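Local coordinates for protein acarbose Kinase Mak1 (Uncultured bacterium, PDB 6WB4) that phosphorylates the antidiabetic drug acarbose, probably taking the phosphate from ATP as other carbohydrate kinases of the pfkB family do, at residues L119-E122 and E123-M127; I159-W162 and A163-A166; V238-R241 and S242-L245. One frame throughout, in Å; residues are numbered along the deposited sequence.

Contact 1. Residues L119-E122 and E123-M127; sequences LVTE and EGQRM. With AC1 (4,6-dideoxy-4-{[(1S,4R,5S,6S)-4,5,6-trihydroxy-3-(hydroxymethyl)cyclohex-2-en-1-yl]amino}-alpha-D-glucopyranose), chain D.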
loop_
_atom_site.group_PDB
_atom_site.type_symbol
_atom_site.label_atom_id
_atom_site.label_comp_id
_atom_site.label_asym_id
_atom_site.label_seq_id
_atom_site.Cartn_x
_atom_site.Cartn_y
_atom_site.Cartn_z
ATOM N N LEU B 119 3.185 -4.350 6.625
ATOM C CA LEU B 119 4.604 -4.119 6.823
ATOM C C LEU B 119 5.280 -5.407 7.267
ATOM O O LEU B 119 4.943 -5.965 8.311
ATOM C CB LEU B 119 4.822 -3.006 7.842
ATOM C CG LEU B 119 4.080 -1.714 7.492
ATOM C CD1 LEU B 119 4.348 -0.630 8.533
ATOM C CD2 LEU B 119 4.475 -1.245 6.092
ATOM N N VAL B 120 6.205 -5.898 6.446
ATOM C CA VAL B 120 6.916 -7.131 6.752
ATOM C C VAL B 120 8.433 -6.917 6.698
ATOM O O VAL B 120 8.923 -6.055 5.964
ATOM C CB VAL B 120 6.509 -8.268 5.783
ATOM C CG1 VAL B 120 5.001 -8.458 5.791
ATOM C CG2 VAL B 120 6.996 -7.987 4.368
ATOM N N THR B 121 9.177 -7.681 7.491
ATOM C CA THR B 121 10.632 -7.587 7.457
ATOM C C THR B 121 11.238 -8.945 7.154
ATOM O O THR B 121 10.529 -9.943 7.047
ATOM C CB THR B 121 11.234 -7.078 8.777
ATOM O OG1 THR B 121 11.402 -8.174 9.681
ATOM C CG2 THR B 121 10.361 -6.003 9.403
ATOM N N GLU B 122 12.560 -8.970 7.039
ATOM C CA GLU B 122 13.304 -10.182 6.720
ATOM C C GLU B 122 13.113 -11.316 7.732
ATOM O O GLU B 122 13.102 -12.484 7.348
ATOM C CB GLU B 122 14.788 -9.841 6.579
ATOM C CG GLU B 122 15.087 -8.962 5.364
ATOM C CD GLU B 122 16.545 -8.535 5.278
ATOM O OE1 GLU B 122 17.260 -8.625 6.301
ATOM O OE2 GLU B 122 16.974 -8.101 4.186
ATOM N N GLU B 123 12.974 -10.983 9.013
ATOM C CA GLU B 123 12.708 -12.003 10.028
ATOM C C GLU B 123 11.423 -12.766 9.736
ATOM O O GLU B 123 11.418 -13.995 9.662
ATOM C CB GLU B 123 12.640 -11.384 11.425
ATOM C CG GLU B 123 13.960 -11.372 12.180
ATOM C CD GLU B 123 15.023 -10.516 11.527
ATOM O OE1 GLU B 123 14.685 -9.621 10.719
ATOM O OE2 GLU B 123 16.210 -10.744 11.827
ATOM N N GLY B 124 10.334 -12.028 9.572
ATOM C CA GLY B 124 9.038 -12.631 9.343
ATOM C C GLY B 124 7.994 -11.853 10.108
ATOM O O GLY B 124 6.791 -12.066 9.934
ATOM N N GLN B 125 8.465 -10.951 10.966
ATOM C CA GLN B 125 7.581 -10.062 11.706
ATOM C C GLN B 125 6.736 -9.232 10.747
ATOM O O GLN B 125 7.249 -8.512 9.890
ATOM C CB GLN B 125 8.375 -9.156 12.656
ATOM C CG GLN B 125 9.698 -8.665 12.106
ATOM C CD GLN B 125 10.463 -7.787 13.086
ATOM O OE1 GLN B 125 9.908 -7.303 14.072
ATOM N NE2 GLN B 125 11.748 -7.578 12.814
ATOM N N ARG B 126 5.427 -9.374 10.906
ATOM C CA ARG B 126 4.438 -8.855 9.978
ATOM C C ARG B 126 3.530 -7.895 10.733
ATOM O O ARG B 126 3.088 -8.195 11.841
ATOM C CB ARG B 126 3.649 -10.017 9.353
ATOM C CG ARG B 126 2.486 -9.635 8.448
ATOM C CD ARG B 126 1.829 -10.888 7.860
ATOM N NE ARG B 126 0.399 -10.687 7.620
ATOM C CZ ARG B 126 -0.166 -10.516 6.428
ATOM N NH1 ARG B 126 0.573 -10.528 5.321
ATOM N NH2 ARG B 126 -1.481 -10.338 6.349
HETATM N N MSE B 127 3.285 -6.722 10.163
HETATM C CA MSE B 127 2.323 -5.803 10.754
HETATM C C MSE B 127 1.322 -5.300 9.735
HETATM O O MSE B 127 1.689 -4.667 8.742
HETATM C CB MSE B 127 3.005 -4.608 11.394
HETATM C CG MSE B 127 1.970 -3.604 11.866
HETATM SE SE MSE B 127 2.615 -2.224 13.052
HETATM C CE MSE B 127 0.888 -1.618 13.720
HETATM C C1 AC1 D . -10.117 -10.816 13.462
HETATM O O2 AC1 D . -8.597 -10.189 15.245
HETATM C C2 AC1 D . -8.699 -10.902 14.004
HETATM C C4A AC1 D . -3.448 -10.886 9.198
HETATM C C3 AC1 D . -7.674 -10.368 13.010
HETATM O O3 AC1 D . -6.374 -10.776 13.462
HETATM C C4 AC1 D . -7.902 -10.878 11.584
HETATM N N4A AC1 D . -7.255 -9.976 10.641
HETATM C C5 AC1 D . -9.377 -11.021 11.193
HETATM O O5 AC1 D . -10.171 -11.560 12.247
HETATM C C6 AC1 D . -9.537 -11.955 10.000
HETATM C C1B AC1 D . -5.808 -9.995 10.495
HETATM C C2B AC1 D . -5.369 -9.330 9.181
HETATM O O2B AC1 D . -6.513 -8.894 8.433
HETATM C C3B AC1 D . -4.497 -10.235 8.313
HETATM O O3B AC1 D . -3.889 -9.486 7.249
HETATM O O4 AC1 D . -2.444 -11.558 8.431
HETATM C C5B AC1 D . -4.232 -11.860 10.006
HETATM C C7B AC1 D . -5.303 -11.414 10.657
HETATM C C6B AC1 D . -3.878 -13.323 10.070
HETATM O O6B AC1 D . -5.076 -14.089 9.875
#
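L119 and M127 face each other as an antiparallel hydrogen-bonded pair and exchange two backbone hydrogen bonds: L119 N to M127 O at 2.6 Å, and M127 N to L119 O, also at 2.6 Å. The next rung is longer, with T121 N reaching Q125 O at 3.2 Å. Within the turn, T121 OG1 accepts a weak bond from E123 N (3.3 Å). G124, with phi at 141°, adopts a backbone conformation suited to glycine and brings the chain round toward Q125.

Between these rungs lie V120 and R126, a non-hydrogen-bonded pair whose side chains run side by side on the same face. CG1 of V120 rests on R126 CG at 3.8 Å, along the aliphatic part of the arginine. Beyond it the chain, extended at first with CG anti to the backbone N (chi1 175°), bends at chi3 and carries the guanidinium to the bound AC1 unit. O4 of AC1 lies at the edge of the guanidinium, near its plane; R126 NH2 bonds it at 2.6 Å and NE adds a weak bond. R126 NH2 also makes a weak bond to O3B of AC1 at 2.7 Å. H62 and D183 also hydrogen-bond the AC1 unit. On the opposite face, L119 and M127 pack on L45 and V48 of the second subunit. The hairpin thus has one face turned to the ligand and one to the dimer partner, as in the lid of ribokinase-like enzymes. R126 offers N-H donors to two neighbouring hydroxyl oxygens, two of the three bonds being weak, consistent with recognition of that end of the ligand.

Contact 2. Residues I159-W162 and A163-A166; sequences IMNW and ARYA. With AC1 (4,6-dideoxy-4-{[(1S,4R,5S,6S)-4,5,6-trihydroxy-3-(hydroxymethyl)cyclohex-2-en-1-yl]amino}-alpha-D-glucopyranose), chain D.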
loop_
_atom_site.group_PDB
_atom_site.type_symbol
_atom_site.label_atom_id
_atom_site.label_comp_id
_atom_site.label_asym_id
_atom_site.label_seq_id
_atom_site.Cartn_x
_atom_site.Cartn_y
_atom_site.Cartn_z
ATOM N N ILE B 159 -15.058 -14.467 9.719
ATOM C CA ILE B 159 -15.756 -13.692 10.727
ATOM C C ILE B 159 -16.043 -12.255 10.285
ATOM O O ILE B 159 -15.784 -11.303 11.022
ATOM C CB ILE B 159 -14.976 -13.684 12.075
ATOM C CG1 ILE B 159 -13.526 -13.231 11.903
ATOM C CG2 ILE B 159 -15.031 -15.061 12.723
ATOM C CD1 ILE B 159 -12.709 -13.339 13.182
HETATM N N MSE B 160 -16.587 -12.105 9.078
HETATM C CA MSE B 160 -17.214 -10.847 8.698
HETATM C C MSE B 160 -18.454 -10.709 9.563
HETATM O O MSE B 160 -19.062 -11.714 9.941
HETATM C CB MSE B 160 -17.592 -10.807 7.212
HETATM C CG MSE B 160 -16.437 -10.740 6.204
HETATM SE SE MSE B 160 -14.801 -9.803 6.748
HETATM C CE MSE B 160 -13.835 -11.325 7.492
ATOM N N ASN B 161 -18.838 -9.476 9.872
ATOM C CA ASN B 161 -19.920 -9.237 10.814
ATOM C C ASN B 161 -21.266 -9.737 10.303
ATOM O O ASN B 161 -22.076 -10.258 11.074
ATOM C CB ASN B 161 -20.000 -7.753 11.149
ATOM C CG ASN B 161 -20.985 -7.458 12.262
ATOM O OD1 ASN B 161 -21.224 -8.295 13.135
ATOM N ND2 ASN B 161 -21.554 -6.257 12.244
ATOM N N TRP B 162 -21.499 -9.592 9.002
ATOM C CA TRP B 162 -22.752 -10.042 8.406
ATOM C C TRP B 162 -22.744 -11.558 8.205
ATOM O O TRP B 162 -23.797 -12.182 8.050
ATOM C CB TRP B 162 -23.012 -9.330 7.071
ATOM C CG TRP B 162 -21.860 -9.394 6.108
ATOM C CD1 TRP B 162 -20.876 -8.459 5.947
ATOM C CD2 TRP B 162 -21.573 -10.443 5.169
ATOM N NE1 TRP B 162 -20.002 -8.857 4.971
ATOM C CE2 TRP B 162 -20.402 -10.070 4.477
ATOM C CE3 TRP B 162 -22.196 -11.652 4.842
ATOM C CZ2 TRP B 162 -19.835 -10.868 3.479
ATOM C CZ3 TRP B 162 -21.631 -12.446 3.857
ATOM C CH2 TRP B 162 -20.459 -12.052 3.187
ATOM N N ALA B 163 -21.553 -12.146 8.205
ATOM C CA ALA B 163 -21.417 -13.570 7.911
ATOM C C ALA B 163 -22.011 -14.449 9.017
ATOM O O ALA B 163 -22.263 -15.642 8.808
ATOM C CB ALA B 163 -19.956 -13.919 7.681
ATOM N N ARG B 164 -22.229 -13.871 10.197
ATOM C CA ARG B 164 -22.894 -14.605 11.272
ATOM C C ARG B 164 -24.259 -15.141 10.803
ATOM O O ARG B 164 -24.685 -16.216 11.225
ATOM C CB ARG B 164 -23.046 -13.730 12.531
ATOM C CG ARG B 164 -23.983 -12.530 12.388
ATOM C CD ARG B 164 -23.950 -11.594 13.613
ATOM N NE ARG B 164 -22.641 -10.973 13.817
ATOM C CZ ARG B 164 -21.800 -11.310 14.791
ATOM N NH1 ARG B 164 -22.145 -12.250 15.655
ATOM N NH2 ARG B 164 -20.623 -10.710 14.908
ATOM N N TYR B 165 -24.915 -14.411 9.902
ATOM C CA TYR B 165 -26.235 -14.804 9.429
ATOM C C TYR B 165 -26.133 -15.862 8.333
ATOM O O TYR B 165 -27.039 -16.686 8.151
ATOM C CB TYR B 165 -27.009 -13.585 8.923
ATOM C CG TYR B 165 -27.090 -12.467 9.930
ATOM C CD1 TYR B 165 -27.893 -12.573 11.055
ATOM C CD2 TYR B 165 -26.357 -11.302 9.756
ATOM C CE1 TYR B 165 -27.955 -11.543 11.986
ATOM C CE2 TYR B 165 -26.418 -10.270 10.678
ATOM C CZ TYR B 165 -27.216 -10.398 11.786
ATOM O OH TYR B 165 -27.269 -9.368 12.693
ATOM N N ALA B 166 -25.012 -15.846 7.620
ATOM C CA ALA B 166 -24.719 -16.883 6.647
ATOM C C ALA B 166 -24.473 -18.206 7.362
ATOM O O ALA B 166 -24.889 -19.268 6.892
ATOM C CB ALA B 166 -23.516 -16.497 5.805
HETATM C C1 AC1 D . -10.117 -10.816 13.462
HETATM O O2 AC1 D . -8.597 -10.189 15.245
HETATM C C2 AC1 D . -8.699 -10.902 14.004
HETATM C C4A AC1 D . -3.448 -10.886 9.198
HETATM C C3 AC1 D . -7.674 -10.368 13.010
HETATM O O3 AC1 D . -6.374 -10.776 13.462
HETATM C C4 AC1 D . -7.902 -10.878 11.584
HETATM N N4A AC1 D . -7.255 -9.976 10.641
HETATM C C5 AC1 D . -9.377 -11.021 11.193
HETATM O O5 AC1 D . -10.171 -11.560 12.247
HETATM C C6 AC1 D . -9.537 -11.955 10.000
HETATM C C1B AC1 D . -5.808 -9.995 10.495
HETATM C C2B AC1 D . -5.369 -9.330 9.181
HETATM O O2B AC1 D . -6.513 -8.894 8.433
HETATM C C3B AC1 D . -4.497 -10.235 8.313
HETATM O O3B AC1 D . -3.889 -9.486 7.249
HETATM O O4 AC1 D . -2.444 -11.558 8.431
HETATM C C5B AC1 D . -4.232 -11.860 10.006
HETATM C C7B AC1 D . -5.303 -11.414 10.657
HETATM C C6B AC1 D . -3.878 -13.323 10.070
HETATM O O6B AC1 D . -5.076 -14.089 9.875
#
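R164 reaches back over N161, its guanidinium crossing the asparagine amide with the two planes 74° apart. The grip is side-on and uses two nitrogens: R164 NE bonds the backbone O of N161 at 2.9 Å and also N161 OD1 at 3.1 Å, while R164 NH2 bonds the same OD1 at 3.1 Å. OD1 therefore accepts twice from one arginine, with NH2 lying in the carbonyl plane and NE tilted from it. CG of R164 stands between the backbone N and the carbonyl carbon (chi1 66°), and a bend at chi3 then folds the chain back along the N161 carbonyl. Both groups have further partners: ND2 of N161 bonds the carbonyl of F136, and R164 NH1 forms a salt bridge with D193. R164 NH2 is shared between N161 OD1 and Y190 O, and the guanidinium makes a cation-pi contact with the Y190 ring.

This is the junction between strand 152-157 and helix 163-172, within a beta-alpha-beta crossover that leads to the parallel neighbour 176-180 in the central sheet of the ribokinase-like fold. Two backbone bonds from residue i+3 to the carbonyl of residue i lead into the helix: A163 N to M160 O and Y165 N to W162 O, both 3.1 Å long.

Rings flank this turn. The Y165 ring has CG of its neighbour R164 over its centre, 3.6 Å above the plane. On the W162 indole, CB of M160 lies 3.8 Å above one face toward the rim, beside CB of A163, and helix 143-151 touches the same tryptophan through L144. Before the turn, I159 lines the glycan pocket, its CD1 3.2 Å from O5 of AC1, while its carbonyl O is bonded by the Y190 hydroxyl.

Contact 3. Residues V238-R241 and S242-L245; sequences VWRR and SDEL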
loop_
_atom_site.group_PDB
_atom_site.type_symbol
_atom_site.label_atom_id
_atom_site.label_comp_id
_atom_site.label_asym_id
_atom_site.label_seq_id
_atom_site.Cartn_x
_atom_site.Cartn_y
_atom_site.Cartn_z
ATOM N N VAL B 238 -6.347 -30.419 19.776
ATOM C CA VAL B 238 -7.723 -30.666 19.364
ATOM C C VAL B 238 -8.579 -31.176 20.515
ATOM O O VAL B 238 -8.314 -32.232 21.093
ATOM C CB VAL B 238 -7.794 -31.685 18.209
ATOM C CG1 VAL B 238 -9.235 -31.944 17.827
ATOM C CG2 VAL B 238 -7.017 -31.185 17.003
ATOM N N TRP B 239 -9.611 -30.414 20.849
ATOM C CA TRP B 239 -10.531 -30.798 21.901
ATOM C C TRP B 239 -11.813 -31.367 21.332
ATOM O O TRP B 239 -12.423 -30.743 20.473
ATOM C CB TRP B 239 -10.875 -29.594 22.774
ATOM C CG TRP B 239 -9.706 -28.894 23.357
ATOM C CD1 TRP B 239 -8.884 -28.003 22.733
ATOM C CD2 TRP B 239 -9.248 -28.992 24.702
ATOM N NE1 TRP B 239 -7.926 -27.556 23.607
ATOM C CE2 TRP B 239 -8.131 -28.150 24.827
ATOM C CE3 TRP B 239 -9.669 -29.723 25.820
ATOM C CZ2 TRP B 239 -7.429 -28.012 26.019
ATOM C CZ3 TRP B 239 -8.970 -29.589 27.000
ATOM C CH2 TRP B 239 -7.865 -28.738 27.094
ATOM N N ARG B 240 -12.233 -32.527 21.834
ATOM C CA ARG B 240 -13.535 -33.103 21.496
ATOM C C ARG B 240 -14.472 -33.023 22.702
ATOM O O ARG B 240 -14.014 -32.837 23.828
ATOM C CB ARG B 240 -13.397 -34.556 21.035
ATOM C CG ARG B 240 -12.401 -34.737 19.907
ATOM C CD ARG B 240 -12.175 -36.192 19.548
ATOM N NE ARG B 240 -11.432 -36.926 20.564
ATOM C CZ ARG B 240 -10.884 -38.118 20.353
ATOM N NH1 ARG B 240 -10.999 -38.696 19.165
ATOM N NH2 ARG B 240 -10.221 -38.733 21.324
ATOM N N ARG B 241 -15.776 -33.165 22.465
ATOM C CA ARG B 241 -16.757 -33.175 23.554
ATOM C C ARG B 241 -16.488 -34.253 24.601
ATOM O O ARG B 241 -16.275 -33.944 25.775
ATOM C CB ARG B 241 -18.177 -33.355 23.004
ATOM C CG ARG B 241 -18.875 -32.053 22.646
ATOM C CD ARG B 241 -20.327 -32.273 22.243
ATOM N NE ARG B 241 -20.893 -31.083 21.609
ATOM C CZ ARG B 241 -21.355 -30.024 22.272
ATOM N NH1 ARG B 241 -21.336 -30.003 23.601
ATOM N NH2 ARG B 241 -21.846 -28.986 21.603
ATOM N N SER B 242 -16.501 -35.511 24.174
ATOM C CA SER B 242 -16.293 -36.633 25.083
ATOM C C SER B 242 -14.976 -36.545 25.846
ATOM O O SER B 242 -14.969 -36.416 27.067
ATOM C CB SER B 242 -16.356 -37.954 24.317
ATOM O OG SER B 242 -17.631 -38.135 23.724
ATOM N N ASP B 243 -13.867 -36.613 25.118
ATOM C CA ASP B 243 -12.538 -36.431 25.697
ATOM C C ASP B 243 -12.421 -35.214 26.616
ATOM O O ASP B 243 -12.793 -34.100 26.259
ATOM C CB ASP B 243 -11.491 -36.332 24.587
ATOM C CG ASP B 243 -11.011 -37.692 24.120
ATOM O OD1 ASP B 243 -11.821 -38.643 24.122
ATOM O OD2 ASP B 243 -9.822 -37.810 23.752
ATOM N N GLU B 244 -11.935 -35.459 27.823
ATOM C CA GLU B 244 -11.701 -34.394 28.781
ATOM C C GLU B 244 -10.329 -33.793 28.501
ATOM O O GLU B 244 -9.999 -32.699 28.955
ATOM C CB GLU B 244 -11.790 -34.929 30.213
ATOM C CG GLU B 244 -11.852 -33.852 31.284
ATOM C CD GLU B 244 -12.209 -34.409 32.649
ATOM O OE1 GLU B 244 -12.701 -35.556 32.712
ATOM O OE2 GLU B 244 -11.997 -33.702 33.656
ATOM N N LEU B 245 -9.530 -34.533 27.744
ATOM C CA LEU B 245 -8.159 -34.149 27.451
ATOM C C LEU B 245 -8.007 -33.791 25.977
ATOM O O LEU B 245 -8.687 -34.360 25.122
ATOM C CB LEU B 245 -7.202 -35.282 27.829
ATOM C CG LEU B 245 -6.772 -35.308 29.297
ATOM C CD1 LEU B 245 -5.594 -36.254 29.500
ATOM C CD2 LEU B 245 -6.459 -33.901 29.805
#
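D243 and R240 meet in a salt bridge that spans the turn, with R240 NH2 on D243 OD2 at 2.6 Å. The bond is nearly straight (N-H...O 170°) and lies in the guanidinium plane, at the edge of the group. The carboxylate is not matched flat to it: the two planes stand 81° apart, and OD2 is approached from above its own plane, so the arginine makes a one-nitrogen contact and not a paired one. The two side chains run side by side in the same direction, and the R240 chain bends at chi3 to bring NH2 over to the aspartate.

R241 and S242 are the two middle residues of the turn from R240 to D243. They share helix-like backbone angles, and the chain turns sharply enough that the CA atoms of R240 and D243 are 5.5 Å apart. R241 leads away from the turn to bond the carbonyl of F219.

Before the turn, the W239 indole presents its edge to the returning chain, W239 CZ3 lying 3.8 Å from E244 O. Its NE1 is bonded to E211 of helix 211-221. The whole is a surface beta-hairpin connection between strand 236-240 and strand 247-249, the antiparallel pair at one margin of the main sheet in this pfkB-family kinase.

In the fold
Along the chain the three contacts follow in series and none touches another. Contact 1 belongs to the small four-stranded sheet, as the hairpin of its strands 115-120 and 126-131. Contacts 2 and 3 adjoin the ten-stranded main sheet, contact 2 in the loop and helix after the inner strand 152-157, contact 3 at the turn between strands 236-240 and 247-249 at its margin. Centres of contacts 1 and 2 are about 30 Å apart, yet both touch the same AC1 unit, bringing the two sheets to one sugar pocket. Contact 3 is remote, its centre about 36 Å from that of contact 1 and 27 Å from that of contact 2, at the surface and away from the sugar.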